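Local coordinates for protein terminase, large subunit (Bacillus phage spp1, PDB 2WBN) that packages viral DNA as an ATP-driven motor and cuts the phage genome with its metal-dependent nuclease domain, the part described here, at residues E144-E149 / Y197-D202. Numbering follows the deposited sequence.
Sequences ERWLDE and YAFERD
Trp146 and Phe199 make the apolar part of this contact, between helix 140-148 and the chain just after helix 190-198. The benzo end of the indole does the touching: Trp146 CH2 lies 3.8 Å from Phe199 CD2, while Trp146 CZ3 meets both Phe199 CB and CG. With 5.6 Å between the centroids of the Trp146 six-membered ring and the Phe199 ring, and their planes inclined by 32°, the pair is oblique, neither a stack nor an edge-to-face contact. Trp146 CB already points toward 197-202, and with CG anti to the backbone N (chi1 -173°) the indole extends across, the two side chains crossing at about a right angle. Phe199 is the first residue to leave helical backbone angles, and its ring also packs edge-to-face with Trp69 and Tyr71; its side chain is about 11 Å from that of Asp193, a manganese ligand.

Further along the indole, on the same side of its plane, the backbone of Asp202 approaches obliquely. Trp146 CZ2 is 3.8 Å from the carbonyl O of Asp202, and Trp146 NE1 is 3.9 Å from that same O, too long for a hydrogen bond. The Asp202 carboxylate is engaged separately, in a salt bridge with Arg52.

Each segment also holds a salt bridge of its own, Arg145 NE to Glu149 OE2 at 2.9 Å and Arg201 NE to Glu200 OE2; Arg201 NH2 has a second acidic partner in Glu131. Neither pair spans the contact. Helix 140-148 is therefore joined to the chain that follows helix 190-198 in the RNase H-like nuclease domain by shape and van der Waals packing rather than by directional bonds between the segments.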
ATOM      1  N   GLU A 144     -10.805  -2.537   0.561  1.00 50.21           N
ATOM      2  CA  GLU A 144     -10.451  -3.412  -0.554  1.00 50.32           C
ATOM      3  C   GLU A 144     -11.412  -3.236  -1.711  1.00 49.86           C
ATOM      4  O   GLU A 144     -10.993  -3.247  -2.877  1.00 49.58           O
ATOM      5  CB  GLU A 144     -10.426  -4.873  -0.107  1.00 50.93           C
ATOM      6  CG  GLU A 144      -9.325  -5.148   0.947  1.00 51.86           C
ATOM      7  CD  GLU A 144      -9.350  -6.558   1.543  1.00 54.69           C
ATOM      8  OE1 GLU A 144     -10.346  -7.292   1.356  1.00 54.58           O
ATOM      9  OE2 GLU A 144      -8.346  -6.928   2.215  1.00 56.57           O
ATOM     10  N   ARG A 145     -12.698  -3.100  -1.392  1.00 48.41           N
ATOM     11  CA  ARG A 145     -13.722  -2.830  -2.391  1.00 48.48           C
ATOM     12  C   ARG A 145     -13.454  -1.507  -3.086  1.00 47.52           C
ATOM     13  O   ARG A 145     -13.597  -1.406  -4.301  1.00 47.75           O
ATOM     14  CB  ARG A 145     -15.130  -2.815  -1.766  1.00 48.92           C
ATOM     15  CG  ARG A 145     -16.246  -2.622  -2.806  1.00 50.75           C
ATOM     16  CD  ARG A 145     -17.663  -2.593  -2.207  1.00 53.64           C
ATOM     17  NE  ARG A 145     -18.630  -2.041  -3.166  1.00 55.86           N
ATOM     18  CZ  ARG A 145     -19.957  -2.051  -3.021  1.00 57.33           C
ATOM     19  NH1 ARG A 145     -20.528  -2.604  -1.953  1.00 57.58           N
ATOM     20  NH2 ARG A 145     -20.725  -1.513  -3.964  1.00 58.41           N
ATOM     21  N   TRP A 146     -13.053  -0.493  -2.329  1.00 46.80           N
ATOM     22  CA  TRP A 146     -12.745   0.799  -2.932  1.00 46.67           C
ATOM     23  C   TRP A 146     -11.633   0.661  -3.963  1.00 46.48           C
ATOM     24  O   TRP A 146     -11.735   1.164  -5.099  1.00 44.18           O
ATOM     25  CB  TRP A 146     -12.362   1.819  -1.869  1.00 47.15           C
ATOM     26  CG  TRP A 146     -12.196   3.208  -2.416  1.00 47.29           C
ATOM     27  CD1 TRP A 146     -13.170   4.156  -2.573  1.00 46.94           C
ATOM     28  CD2 TRP A 146     -10.981   3.798  -2.868  1.00 45.81           C
ATOM     29  NE1 TRP A 146     -12.626   5.304  -3.089  1.00 46.45           N
ATOM     30  CE2 TRP A 146     -11.281   5.114  -3.272  1.00 46.69           C
ATOM     31  CE3 TRP A 146      -9.658   3.344  -2.961  1.00 45.62           C
ATOM     32  CZ2 TRP A 146     -10.309   5.980  -3.779  1.00 47.31           C
ATOM     33  CZ3 TRP A 146      -8.693   4.207  -3.457  1.00 46.81           C
ATOM     34  CH2 TRP A 146      -9.022   5.511  -3.852  1.00 46.68           C
ATOM     35  N   LEU A 147     -10.573  -0.047  -3.587  1.00 46.45           N
ATOM     36  CA  LEU A 147      -9.486  -0.301  -4.528  1.00 47.00           C
ATOM     37  C   LEU A 147      -9.961  -1.067  -5.783  1.00 47.24           C
ATOM     38  O   LEU A 147      -9.567  -0.740  -6.915  1.00 47.78           O
ATOM     39  CB  LEU A 147      -8.347  -1.046  -3.825  1.00 47.02           C
ATOM     40  CG  LEU A 147      -7.529  -0.267  -2.789  1.00 47.09           C
ATOM     41  CD1 LEU A 147      -6.606  -1.239  -2.055  1.00 44.17           C
ATOM     42  CD2 LEU A 147      -6.726   0.878  -3.443  1.00 44.57           C
ATOM     43  N   ASP A 148     -10.811  -2.072  -5.588  1.00 47.50           N
ATOM     44  CA  ASP A 148     -11.331  -2.876  -6.691  1.00 47.62           C
ATOM     45  C   ASP A 148     -12.250  -2.089  -7.631  1.00 48.04           C
ATOM     46  O   ASP A 148     -12.387  -2.436  -8.806  1.00 47.62           O
ATOM     47  CB  ASP A 148     -12.088  -4.085  -6.157  1.00 48.31           C
ATOM     48  CG  ASP A 148     -12.662  -4.955  -7.258  1.00 48.99           C
ATOM     49  OD1 ASP A 148     -11.909  -5.723  -7.891  1.00 53.88           O
ATOM     50  OD2 ASP A 148     -13.879  -4.892  -7.476  1.00 49.56           O
ATOM     51  N   GLU A 149     -12.864  -1.028  -7.118  1.00 48.12           N
ATOM     52  CA  GLU A 149     -13.765  -0.221  -7.926  1.00 48.69           C
ATOM     53  C   GLU A 149     -13.076   0.897  -8.710  1.00 47.85           C
ATOM     54  O   GLU A 149     -13.730   1.621  -9.450  1.00 47.48           O
ATOM     55  CB  GLU A 149     -14.910   0.310  -7.066  1.00 49.36           C
ATOM     56  CG  GLU A 149     -16.119  -0.617  -7.125  1.00 51.36           C
ATOM     57  CD  GLU A 149     -17.060  -0.443  -5.962  1.00 55.16           C
ATOM     58  OE1 GLU A 149     -16.856   0.484  -5.144  1.00 55.88           O
ATOM     59  OE2 GLU A 149     -18.002  -1.258  -5.860  1.00 57.77           O
ATOM     60  N   TYR A 197      -4.322   1.598   3.806  1.00 46.93           N
ATOM     61  CA  TYR A 197      -4.019   2.673   4.755  1.00 46.33           C
ATOM     62  C   TYR A 197      -3.730   3.959   3.986  1.00 46.27           C
ATOM     63  O   TYR A 197      -4.259   4.996   4.317  1.00 46.00           O
ATOM     64  CB  TYR A 197      -2.811   2.392   5.652  1.00 45.52           C
ATOM     65  CG  TYR A 197      -2.756   1.034   6.292  1.00 45.33           C
ATOM     66  CD1 TYR A 197      -3.914   0.378   6.709  1.00 46.59           C
ATOM     67  CD2 TYR A 197      -1.527   0.413   6.519  1.00 47.32           C
ATOM     68  CE1 TYR A 197      -3.846  -0.868   7.313  1.00 48.23           C
ATOM     69  CE2 TYR A 197      -1.446  -0.826   7.080  1.00 45.62           C
ATOM     70  CZ  TYR A 197      -2.604  -1.462   7.492  1.00 47.11           C
ATOM     71  OH  TYR A 197      -2.503  -2.688   8.076  1.00 49.38           O
ATOM     72  N   ALA A 198      -2.903   3.867   2.946  1.00 46.19           N
ATOM     73  CA  ALA A 198      -2.466   5.046   2.200  1.00 46.43           C
ATOM     74  C   ALA A 198      -3.642   5.841   1.635  1.00 47.19           C
ATOM     75  O   ALA A 198      -3.580   7.069   1.567  1.00 47.99           O
ATOM     76  CB  ALA A 198      -1.511   4.644   1.073  1.00 45.93           C
ATOM     77  N   PHE A 199      -4.693   5.132   1.219  1.00 47.50           N
ATOM     78  CA  PHE A 199      -5.890   5.739   0.620  1.00 47.99           C
ATOM     79  C   PHE A 199      -7.112   5.847   1.532  1.00 48.28           C
ATOM     80  O   PHE A 199      -8.204   6.159   1.051  1.00 48.07           O
ATOM     81  CB  PHE A 199      -6.281   4.953  -0.621  1.00 48.22           C
ATOM     82  CG  PHE A 199      -5.380   5.211  -1.773  1.00 48.20           C
ATOM     83  CD1 PHE A 199      -4.285   4.399  -2.006  1.00 48.27           C
ATOM     84  CD2 PHE A 199      -5.580   6.318  -2.579  1.00 48.87           C
ATOM     85  CE1 PHE A 199      -3.428   4.658  -3.077  1.00 48.28           C
ATOM     86  CE2 PHE A 199      -4.728   6.574  -3.639  1.00 48.49           C
ATOM     87  CZ  PHE A 199      -3.650   5.754  -3.873  1.00 48.58           C
ATOM     88  N   GLU A 200      -6.950   5.615   2.835  1.00 48.95           N
ATOM     89  CA  GLU A 200      -8.121   5.616   3.725  1.00 49.35           C
ATOM     90  C   GLU A 200      -8.889   6.946   3.724  1.00 49.73           C
ATOM     91  O   GLU A 200     -10.104   6.946   3.870  1.00 49.79           O
ATOM     92  CB  GLU A 200      -7.755   5.184   5.157  1.00 49.00           C
ATOM     93  CG  GLU A 200      -6.916   6.178   5.940  1.00 49.60           C
ATOM     94  CD  GLU A 200      -6.929   5.918   7.447  1.00 48.99           C
ATOM     95  OE1 GLU A 200      -7.276   4.805   7.897  1.00 48.84           O
ATOM     96  OE2 GLU A 200      -6.592   6.856   8.190  1.00 49.07           O
ATOM     97  N   ARG A 201      -8.187   8.068   3.555  1.00 50.59           N
ATOM     98  CA  ARG A 201      -8.838   9.396   3.594  1.00 51.24           C
ATOM     99  C   ARG A 201      -9.505   9.772   2.270  1.00 52.17           C
ATOM    100  O   ARG A 201     -10.155  10.812   2.186  1.00 51.85           O
ATOM    101  CB  ARG A 201      -7.847  10.514   3.951  1.00 51.31           C
ATOM    102  CG  ARG A 201      -6.898  10.237   5.120  1.00 52.40           C
ATOM    103  CD  ARG A 201      -7.631   9.938   6.421  1.00 53.91           C
ATOM    104  NE  ARG A 201      -6.727   9.382   7.433  1.00 55.10           N
ATOM    105  CZ  ARG A 201      -5.847  10.087   8.147  1.00 56.54           C
ATOM    106  NH1 ARG A 201      -5.739  11.405   7.991  1.00 57.23           N
ATOM    107  NH2 ARG A 201      -5.076   9.465   9.043  1.00 56.56           N
ATOM    108  N   ASP A 202      -9.336   8.955   1.233  1.00 52.92           N
ATOM    109  CA  ASP A 202      -9.875   9.290  -0.081  1.00 54.28           C
ATOM    110  C   ASP A 202     -11.169   8.552  -0.393  1.00 55.29           C
ATOM    111  O   ASP A 202     -11.712   8.703  -1.474  1.00 55.15           O
ATOM    112  CB  ASP A 202      -8.835   8.989  -1.149  1.00 53.94           C
ATOM    113  CG  ASP A 202      -7.619   9.872  -1.029  1.00 54.23           C
ATOM    114  OD1 ASP A 202      -6.550   9.376  -0.608  1.00 51.73           O
ATOM    115  OD2 ASP A 202      -7.726  11.068  -1.371  1.00 52.86           O
TER